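Local coordinates for protein Pre-mRNA splicing factor PRP8 (Cyanidioschyzon merolae, PDB 6NQI) that probably binds U2, U5 and U6 snRNA and intronic pre-mRNA as a core spliceosome component, represented here by its RNase H-like domain, at residues A[147-152]-A[199-204]; A[68-73]-A[100-105]. All coordinates share one frame; numbering follows the deposited sequence.

Contact 1: residues A[147-152]-A[199-204]; sequences LEHVPV and LPETDW
The first turn of helix 201-210 meets the loop that enters helix 152-168 in this helical part of the Prp8 RNase H-like domain, with Glu201 reaching across to His149 and Val150. Each segment has a proline at an N-cap position: Pro151 precedes helix 152-168 and Pro200 precedes helix 201-210, placing Glu201 at the very start of its helix. Glu201 carries its whole side of the contact. Its chain bends at CB-CG (chi2 -63°), which lays the methylene against the histidine and carries the carboxylate on toward the valine. Glu201 CG lies 3.3 Å from His149 CB and 3.6 Å from His149 CG, approaching the imidazole obliquely near the root of the ring. The ring and carboxylate planes are only 27° apart, yet they do not stack, because the carboxylate is displaced toward Val150. There, Val150 CG1 stands above the carboxylate plane, tilted from its normal, 3.3 Å from Glu201 OE1 and 3.7 Å from Glu201 OE2. This methyl is anti to the valine carbonyl carbon (chi1 -55°) and points at the glutamate without any polar bond. His149 ND1 remains 4.3 Å from Glu201 OE2, so no salt bridge joins the two ionisable side chains. Arg158 of helix 152-168 is the polar partner of Glu201 OE1, in a salt bridge, and OE2 too is hydrogen-bonded outside the two segments; Val150 also packs on Arg158. The contact thus consists of van der Waals touches at the domain surface, with no hydrogen bond or salt bridge across it. The carboxylate would be expected to stay ionised beside Arg158, which largely balances its charge, so any influence on His149 is probably small.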
ATOM      1  N   LEU A 147      -5.530   5.530 -16.145  1.00 64.65           N
ATOM      2  CA  LEU A 147      -6.715   4.900 -16.716  1.00 67.17           C
ATOM      3  C   LEU A 147      -7.371   5.767 -17.791  1.00 73.41           C
ATOM      4  O   LEU A 147      -8.295   5.296 -18.469  1.00 76.70           O
ATOM      5  CB  LEU A 147      -7.719   4.567 -15.606  1.00 65.13           C
ATOM      6  CG  LEU A 147      -7.219   3.548 -14.581  1.00 59.70           C
ATOM      7  CD1 LEU A 147      -8.374   2.967 -13.771  1.00 58.91           C
ATOM      8  CD2 LEU A 147      -6.357   2.447 -15.187  1.00 58.41           C
ATOM      9  N   GLU A 148      -6.898   7.001 -17.979  1.00 82.06           N
ATOM     10  CA  GLU A 148      -7.343   7.809 -19.107  1.00 88.63           C
ATOM     11  C   GLU A 148      -6.773   7.324 -20.432  1.00 91.28           C
ATOM     12  O   GLU A 148      -7.420   7.462 -21.476  1.00 96.94           O
ATOM     13  CB  GLU A 148      -6.897   9.254 -18.910  1.00 90.58           C
ATOM     14  CG  GLU A 148      -7.616   9.987 -17.834  1.00 90.31           C
ATOM     15  CD  GLU A 148      -8.977  10.422 -18.298  1.00 96.26           C
ATOM     16  OE1 GLU A 148      -9.077  11.517 -18.918  1.00101.94           O
ATOM     17  OE2 GLU A 148      -9.933   9.638 -18.068  1.00 95.74           O
ATOM     18  N   HIS A 149      -5.571   6.758 -20.403  1.00 97.81           N
ATOM     19  CA  HIS A 149      -4.799   6.500 -21.609  1.00100.77           C
ATOM     20  C   HIS A 149      -4.322   5.072 -21.766  1.00 98.11           C
ATOM     21  O   HIS A 149      -3.911   4.708 -22.877  1.00101.54           O
ATOM     22  CB  HIS A 149      -3.579   7.424 -21.681  1.00101.37           C
ATOM     23  CG  HIS A 149      -3.907   8.883 -21.621  1.00104.85           C
ATOM     24  ND1 HIS A 149      -4.141   9.549 -20.438  1.00102.24           N
ATOM     25  CD2 HIS A 149      -4.040   9.804 -22.607  1.00111.36           C
ATOM     26  CE1 HIS A 149      -4.411  10.814 -20.698  1.00106.99           C
ATOM     27  NE2 HIS A 149      -4.358  10.996 -22.007  1.00112.57           N
ATOM     28  N   VAL A 150      -4.295   4.275 -20.704  1.00 76.28           N
ATOM     29  CA  VAL A 150      -3.836   2.895 -20.810  1.00 74.19           C
ATOM     30  C   VAL A 150      -4.936   2.005 -20.253  1.00 72.32           C
ATOM     31  O   VAL A 150      -5.818   2.473 -19.517  1.00 71.43           O
ATOM     32  CB  VAL A 150      -2.516   2.657 -20.038  1.00 69.84           C
ATOM     33  CG1 VAL A 150      -1.424   3.624 -20.484  1.00 71.99           C
ATOM     34  CG2 VAL A 150      -2.755   2.704 -18.519  1.00 64.77           C
ATOM     35  N   PRO A 151      -4.915   0.722 -20.599  1.00 74.08           N
ATOM     36  CA  PRO A 151      -5.826  -0.222 -19.953  1.00 72.11           C
ATOM     37  C   PRO A 151      -5.390  -0.458 -18.521  1.00 66.31           C
ATOM     38  O   PRO A 151      -4.287  -0.091 -18.109  1.00 63.93           O
ATOM     39  CB  PRO A 151      -5.691  -1.481 -20.809  1.00 74.31           C
ATOM     40  CG  PRO A 151      -5.346  -0.947 -22.152  1.00 79.43           C
ATOM     41  CD  PRO A 151      -4.445   0.224 -21.903  1.00 78.16           C
ATOM     42  N   VAL A 152      -6.271  -1.104 -17.755  1.00 71.67           N
ATOM     43  CA  VAL A 152      -6.016  -1.277 -16.326  1.00 66.76           C
ATOM     44  C   VAL A 152      -4.759  -2.107 -16.095  1.00 64.23           C
ATOM     45  O   VAL A 152      -3.970  -1.822 -15.187  1.00 61.14           O
ATOM     46  CB  VAL A 152      -7.245  -1.896 -15.635  1.00 66.24           C
ATOM     47  CG1 VAL A 152      -6.899  -2.296 -14.209  1.00 61.66           C
ATOM     48  CG2 VAL A 152      -8.395  -0.888 -15.623  1.00 68.83           C
ATOM     49  N   LEU A 199       2.183  13.725 -16.020  1.00 96.62           N
ATOM     50  CA  LEU A 199       2.975  13.627 -17.246  1.00 98.53           C
ATOM     51  C   LEU A 199       2.168  13.062 -18.425  1.00 96.01           C
ATOM     52  O   LEU A 199       1.240  12.269 -18.230  1.00 92.06           O
ATOM     53  CB  LEU A 199       4.205  12.736 -17.027  1.00 99.42           C
ATOM     54  CG  LEU A 199       5.201  13.080 -15.923  1.00 99.56           C
ATOM     55  CD1 LEU A 199       6.235  11.971 -15.853  1.00 98.79           C
ATOM     56  CD2 LEU A 199       5.863  14.423 -16.164  1.00101.00           C
ATOM     57  N   PRO A 200       2.522  13.425 -19.661  1.00114.49           N
ATOM     58  CA  PRO A 200       1.899  12.788 -20.827  1.00112.37           C
ATOM     59  C   PRO A 200       2.354  11.345 -20.952  1.00108.57           C
ATOM     60  O   PRO A 200       3.291  10.897 -20.291  1.00107.14           O
ATOM     61  CB  PRO A 200       2.387  13.630 -22.012  1.00118.99           C
ATOM     62  CG  PRO A 200       2.923  14.883 -21.412  1.00120.89           C
ATOM     63  CD  PRO A 200       3.441  14.504 -20.064  1.00118.71           C
ATOM     64  N   GLU A 201       1.681  10.614 -21.842  1.00108.48           N
ATOM     65  CA  GLU A 201       1.940   9.181 -21.948  1.00106.13           C
ATOM     66  C   GLU A 201       3.276   8.878 -22.605  1.00106.93           C
ATOM     67  O   GLU A 201       3.867   7.835 -22.323  1.00104.73           O
ATOM     68  CB  GLU A 201       0.833   8.481 -22.736  1.00106.79           C
ATOM     69  CG  GLU A 201      -0.375   8.059 -21.926  1.00104.72           C
ATOM     70  CD  GLU A 201      -0.070   7.015 -20.846  1.00100.77           C
ATOM     71  OE1 GLU A 201       0.703   6.072 -21.127  1.00 99.76           O
ATOM     72  OE2 GLU A 201      -0.645   7.111 -19.734  1.00 98.90           O
ATOM     73  N   THR A 202       3.759   9.750 -23.493  1.00115.04           N
ATOM     74  CA  THR A 202       5.040   9.491 -24.148  1.00116.20           C
ATOM     75  C   THR A 202       6.179   9.475 -23.133  1.00114.19           C
ATOM     76  O   THR A 202       7.051   8.596 -23.167  1.00113.20           O
ATOM     77  CB  THR A 202       5.294  10.522 -25.253  1.00120.48           C
ATOM     78  OG1 THR A 202       5.059  11.843 -24.751  1.00121.66           O
ATOM     79  CG2 THR A 202       4.371  10.268 -26.431  1.00122.67           C
ATOM     80  N   ASP A 203       6.216  10.473 -22.250  1.00109.17           N
ATOM     81  CA  ASP A 203       7.220  10.482 -21.190  1.00107.27           C
ATOM     82  C   ASP A 203       7.061   9.294 -20.247  1.00103.38           C
ATOM     83  O   ASP A 203       8.062   8.752 -19.767  1.00102.02           O
ATOM     84  CB  ASP A 203       7.157  11.809 -20.435  1.00107.99           C
ATOM     85  CG  ASP A 203       7.759  12.961 -21.235  1.00111.92           C
ATOM     86  OD1 ASP A 203       8.720  12.730 -22.013  1.00113.48           O
ATOM     87  OD2 ASP A 203       7.248  14.091 -21.106  1.00113.70           O
ATOM     88  N   TRP A 204       5.819   8.863 -19.984  1.00 88.79           N
ATOM     89  CA  TRP A 204       5.594   7.647 -19.202  1.00 85.39           C
ATOM     90  C   TRP A 204       6.190   6.427 -19.901  1.00 85.25           C
ATOM     91  O   TRP A 204       6.783   5.561 -19.253  1.00 83.13           O
ATOM     92  CB  TRP A 204       4.096   7.459 -18.934  1.00 84.32           C
ATOM     93  CG  TRP A 204       3.604   8.173 -17.677  1.00 83.01           C
ATOM     94  CD1 TRP A 204       2.574   9.080 -17.582  1.00 84.32           C
ATOM     95  CD2 TRP A 204       4.128   8.034 -16.350  1.00 80.46           C
ATOM     96  NE1 TRP A 204       2.433   9.511 -16.277  1.00 82.75           N
ATOM     97  CE2 TRP A 204       3.376   8.885 -15.508  1.00 80.32           C
ATOM     98  CE3 TRP A 204       5.164   7.276 -15.794  1.00 78.54           C
ATOM     99  CZ2 TRP A 204       3.632   8.996 -14.155  1.00 78.27           C
ATOM    100  CZ3 TRP A 204       5.412   7.387 -14.452  1.00 76.50           C
ATOM    101  CH2 TRP A 204       4.650   8.238 -13.644  1.00 76.32           C
TER

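Contact 2: residues A[68-73]-A[100-105]; sequences TMLRSQ and TEYAKI
Tyr102 lays one face of its ring against Leu70 where the C-terminal turn of helix 54-71 meets the loop between helix 90-97 and strand 107-108. This loop is built of a type I turn, Thr100 to Ala103, followed by a type II turn, Tyr102 to Ile105, with Tyr102 and Ala103 common to both. The face contact is a CH-pi interaction: Leu70 CB stands 3.9 Å from the centroid of the Tyr102 ring, 12° off the normal. The two side chains run antiparallel past one another, so the leucine tip returns toward the root of the tyrosine and Leu70 CD1 lies 3.8 Å from Tyr102 CB. Over the other face of the ring, Glu101 CG is centred, and the ring is clasped between a helix residue and its own neighbour in the turn. Ring and guanidinium planes are perpendicular at Arg71, whose side chain crosses the tyrosine at about a right angle with its aliphatic part nearest the phenol: Arg71 CG is 4.0 Å from Tyr102 OH. The hydroxyl ends beside the helix backbone, Tyr102 OH lying 3.3 Å from Arg71 CA, but makes no hydrogen bond to Leu70 O, a carbonyl that accepts from the N-H of Gln73. Ile105 adds a looser apolar touch on Leu70 CD2. Leu70 also packs on Trp12 of strand 11-21 and on Pro79, and Tyr102 on Leu78. The loop is shaped locally by an ST turn, in which Tyr102 N donates to Thr100 OG1 at 3.1 Å with an N-H...O angle of 147°.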
ATOM      1  N   THR A  68     -10.870  -2.198   9.975  1.00 51.96           N
ATOM      2  CA  THR A  68     -11.474  -0.861   9.968  1.00 52.65           C
ATOM      3  C   THR A  68     -11.691  -0.353   8.542  1.00 52.14           C
ATOM      4  O   THR A  68     -12.748   0.223   8.227  1.00 53.12           O
ATOM      5  CB  THR A  68     -10.610   0.115  10.779  1.00 50.11           C
ATOM      6  OG1 THR A  68     -10.482  -0.393  12.106  1.00 50.06           O
ATOM      7  CG2 THR A  68     -11.285   1.471  10.865  1.00 50.52           C
ATOM      8  N   MET A  69     -10.700  -0.555   7.670  1.00 67.36           N
ATOM      9  CA  MET A  69     -10.856  -0.126   6.282  1.00 66.81           C
ATOM     10  C   MET A  69     -11.979  -0.894   5.596  1.00 68.07           C
ATOM     11  O   MET A  69     -12.707  -0.322   4.773  1.00 68.51           O
ATOM     12  CB  MET A  69      -9.554  -0.298   5.484  1.00 63.77           C
ATOM     13  CG  MET A  69      -8.330   0.492   5.944  1.00 60.29           C
ATOM     14  SD  MET A  69      -8.631   2.237   6.324  1.00 60.83           S
ATOM     15  CE  MET A  69      -9.428   2.828   4.841  1.00 62.30           C
ATOM     16  N   LEU A  70     -12.159  -2.176   5.940  1.00 53.73           N
ATOM     17  CA  LEU A  70     -13.303  -2.917   5.424  1.00 54.45           C
ATOM     18  C   LEU A  70     -14.596  -2.266   5.880  1.00 56.25           C
ATOM     19  O   LEU A  70     -15.495  -1.997   5.073  1.00 57.29           O
ATOM     20  CB  LEU A  70     -13.252  -4.378   5.884  1.00 54.00           C
ATOM     21  CG  LEU A  70     -12.182  -5.259   5.231  1.00 51.68           C
ATOM     22  CD1 LEU A  70     -12.111  -6.618   5.907  1.00 51.14           C
ATOM     23  CD2 LEU A  70     -12.395  -5.376   3.747  1.00 51.12           C
ATOM     24  N   ARG A  71     -14.689  -1.975   7.177  1.00 57.59           N
ATOM     25  CA  ARG A  71     -15.910  -1.400   7.734  1.00 58.91           C
ATOM     26  C   ARG A  71     -16.262  -0.071   7.092  1.00 59.11           C
ATOM     27  O   ARG A  71     -17.434   0.313   7.077  1.00 63.04           O
ATOM     28  CB  ARG A  71     -15.758  -1.222   9.240  1.00 59.22           C
ATOM     29  CG  ARG A  71     -15.827  -2.485  10.063  1.00 59.08           C
ATOM     30  CD  ARG A  71     -16.044  -2.107  11.503  1.00 60.26           C
ATOM     31  NE  ARG A  71     -16.557  -3.203  12.318  1.00 62.56           N
ATOM     32  CZ  ARG A  71     -15.878  -3.763  13.316  1.00 61.51           C
ATOM     33  NH1 ARG A  71     -14.646  -3.324  13.595  1.00 58.97           N
ATOM     34  NH2 ARG A  71     -16.435  -4.764  14.019  1.00 64.25           N
ATOM     35  N   SER A  72     -15.275   0.676   6.612  1.00 70.22           N
ATOM     36  CA  SER A  72     -15.580   1.980   6.019  1.00 70.42           C
ATOM     37  C   SER A  72     -15.976   1.928   4.541  1.00 71.09           C
ATOM     38  O   SER A  72     -16.249   2.989   3.970  1.00 72.27           O
ATOM     39  CB  SER A  72     -14.386   2.915   6.139  1.00 68.74           C
ATOM     40  OG  SER A  72     -13.424   2.550   5.162  1.00 67.22           O
ATOM     41  N   GLN A  73     -16.006   0.729   3.891  1.00 95.12           N
ATOM     42  CA  GLN A  73     -16.291   0.548   2.470  1.00 95.84           C
ATOM     43  C   GLN A  73     -17.746   0.172   2.227  1.00 99.80           C
ATOM     44  O   GLN A  73     -18.354  -0.535   3.038  1.00101.21           O
ATOM     45  CB  GLN A  73     -15.406  -0.543   1.875  1.00 94.77           C
ATOM     46  CG  GLN A  73     -13.917  -0.201   1.831  1.00 92.61           C
ATOM     47  CD  GLN A  73     -13.593   0.918   0.883  1.00 91.83           C
ATOM     48  OE1 GLN A  73     -13.667   0.710  -0.317  1.00 92.74           O
ATOM     49  NE2 GLN A  73     -13.197   2.094   1.396  1.00 90.37           N
ATOM     50  N   THR A 100     -18.180 -11.805  11.146  1.00 85.67           N
ATOM     51  CA  THR A 100     -18.551 -10.577  10.450  1.00 84.69           C
ATOM     52  C   THR A 100     -18.896 -10.839   8.986  1.00 84.79           C
ATOM     53  O   THR A 100     -18.544 -11.869   8.404  1.00 84.31           O
ATOM     54  CB  THR A 100     -17.418  -9.555  10.517  1.00 80.35           C
ATOM     55  OG1 THR A 100     -16.441  -9.875   9.517  1.00 79.42           O
ATOM     56  CG2 THR A 100     -16.768  -9.583  11.882  1.00 81.04           C
ATOM     57  N   GLU A 101     -19.515  -9.827   8.367  1.00 88.27           N
ATOM     58  CA  GLU A 101     -19.885  -9.880   6.956  1.00 88.72           C
ATOM     59  C   GLU A 101     -18.679  -9.996   6.038  1.00 83.69           C
ATOM     60  O   GLU A 101     -18.841 -10.320   4.852  1.00 84.09           O
ATOM     61  CB  GLU A 101     -20.702  -8.629   6.625  1.00 90.87           C
ATOM     62  CG  GLU A 101     -20.004  -7.313   7.038  1.00 87.55           C
ATOM     63  CD  GLU A 101     -20.875  -6.078   6.825  1.00 90.76           C
ATOM     64  OE1 GLU A 101     -21.215  -5.785   5.657  1.00 91.56           O
ATOM     65  OE2 GLU A 101     -21.233  -5.411   7.828  1.00 93.00           O
ATOM     66  N   TYR A 102     -17.481  -9.733   6.557  1.00 63.84           N
ATOM     67  CA  TYR A 102     -16.252  -9.783   5.779  1.00 63.44           C
ATOM     68  C   TYR A 102     -15.568 -11.138   5.889  1.00 64.47           C
ATOM     69  O   TYR A 102     -14.502 -11.338   5.289  1.00 64.06           O
ATOM     70  CB  TYR A 102     -15.292  -8.653   6.208  1.00 62.79           C
ATOM     71  CG  TYR A 102     -16.015  -7.337   6.411  1.00 61.22           C
ATOM     72  CD1 TYR A 102     -16.421  -6.571   5.326  1.00 59.67           C
ATOM     73  CD2 TYR A 102     -16.303  -6.872   7.692  1.00 61.22           C
ATOM     74  CE1 TYR A 102     -17.097  -5.387   5.503  1.00 58.84           C
ATOM     75  CE2 TYR A 102     -16.971  -5.681   7.878  1.00 60.08           C
ATOM     76  CZ  TYR A 102     -17.363  -4.941   6.781  1.00 60.25           C
ATOM     77  OH  TYR A 102     -18.031  -3.751   6.966  1.00 62.76           O
ATOM     78  N   ALA A 103     -16.133 -12.064   6.662  1.00 59.71           N
ATOM     79  CA  ALA A 103     -15.638 -13.420   6.572  1.00 60.44           C
ATOM     80  C   ALA A 103     -16.007 -13.949   5.196  1.00 61.83           C
ATOM     81  O   ALA A 103     -16.904 -13.424   4.524  1.00 63.36           O
ATOM     82  CB  ALA A 103     -16.205 -14.282   7.689  1.00 64.43           C
ATOM     83  N   LYS A 104     -15.278 -14.970   4.760  1.00 85.22           N
ATOM     84  CA  LYS A 104     -15.438 -15.585   3.440  1.00 86.26           C
ATOM     85  C   LYS A 104     -15.019 -14.623   2.325  1.00 84.27           C
ATOM     86  O   LYS A 104     -15.390 -14.807   1.156  1.00 84.55           O
ATOM     87  CB  LYS A 104     -16.876 -16.076   3.227  1.00 91.22           C
ATOM     88  CG  LYS A 104     -17.349 -17.031   4.349  1.00 95.15           C
ATOM     89  CD  LYS A 104     -16.412 -18.214   4.590  1.00 95.51           C
ATOM     90  CE  LYS A 104     -17.015 -19.229   5.565  1.00100.49           C
ATOM     91  NZ  LYS A 104     -18.088 -20.077   4.973  1.00106.02           N
ATOM     92  N   ILE A 105     -14.265 -13.583   2.700  1.00 64.65           N
ATOM     93  CA  ILE A 105     -13.416 -12.840   1.785  1.00 64.08           C
ATOM     94  C   ILE A 105     -12.046 -13.516   1.821  1.00 63.32           C
ATOM     95  O   ILE A 105     -11.373 -13.448   2.870  1.00 63.06           O
ATOM     96  CB  ILE A 105     -13.277 -11.361   2.163  1.00 64.07           C
ATOM     97  CG1 ILE A 105     -14.590 -10.610   2.028  1.00 63.55           C
ATOM     98  CG2 ILE A 105     -12.206 -10.692   1.305  1.00 63.49           C
ATOM     99  CD1 ILE A 105     -14.436  -9.136   2.354  1.00 62.25           C
TER

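Overall arrangement
The two contacts are separate packing sites in the one RNase H-like domain, in series along the chain: contact 2 closes before contact 1 opens. Their centres are 33 Å apart and their nearest atoms about 15 Å, so neither touches the other. Each involves a loop next to an outermost strand of the mixed sheet: segment 147-152 follows strand 137-141, and segment 100-105 comes just before strand 107-108. Contact 2 is partly buried, its centre about 18 Å from that of the chain; contact 1, about 21 Å out, is a surface contact. Both are structural packing of a helix end against a loop.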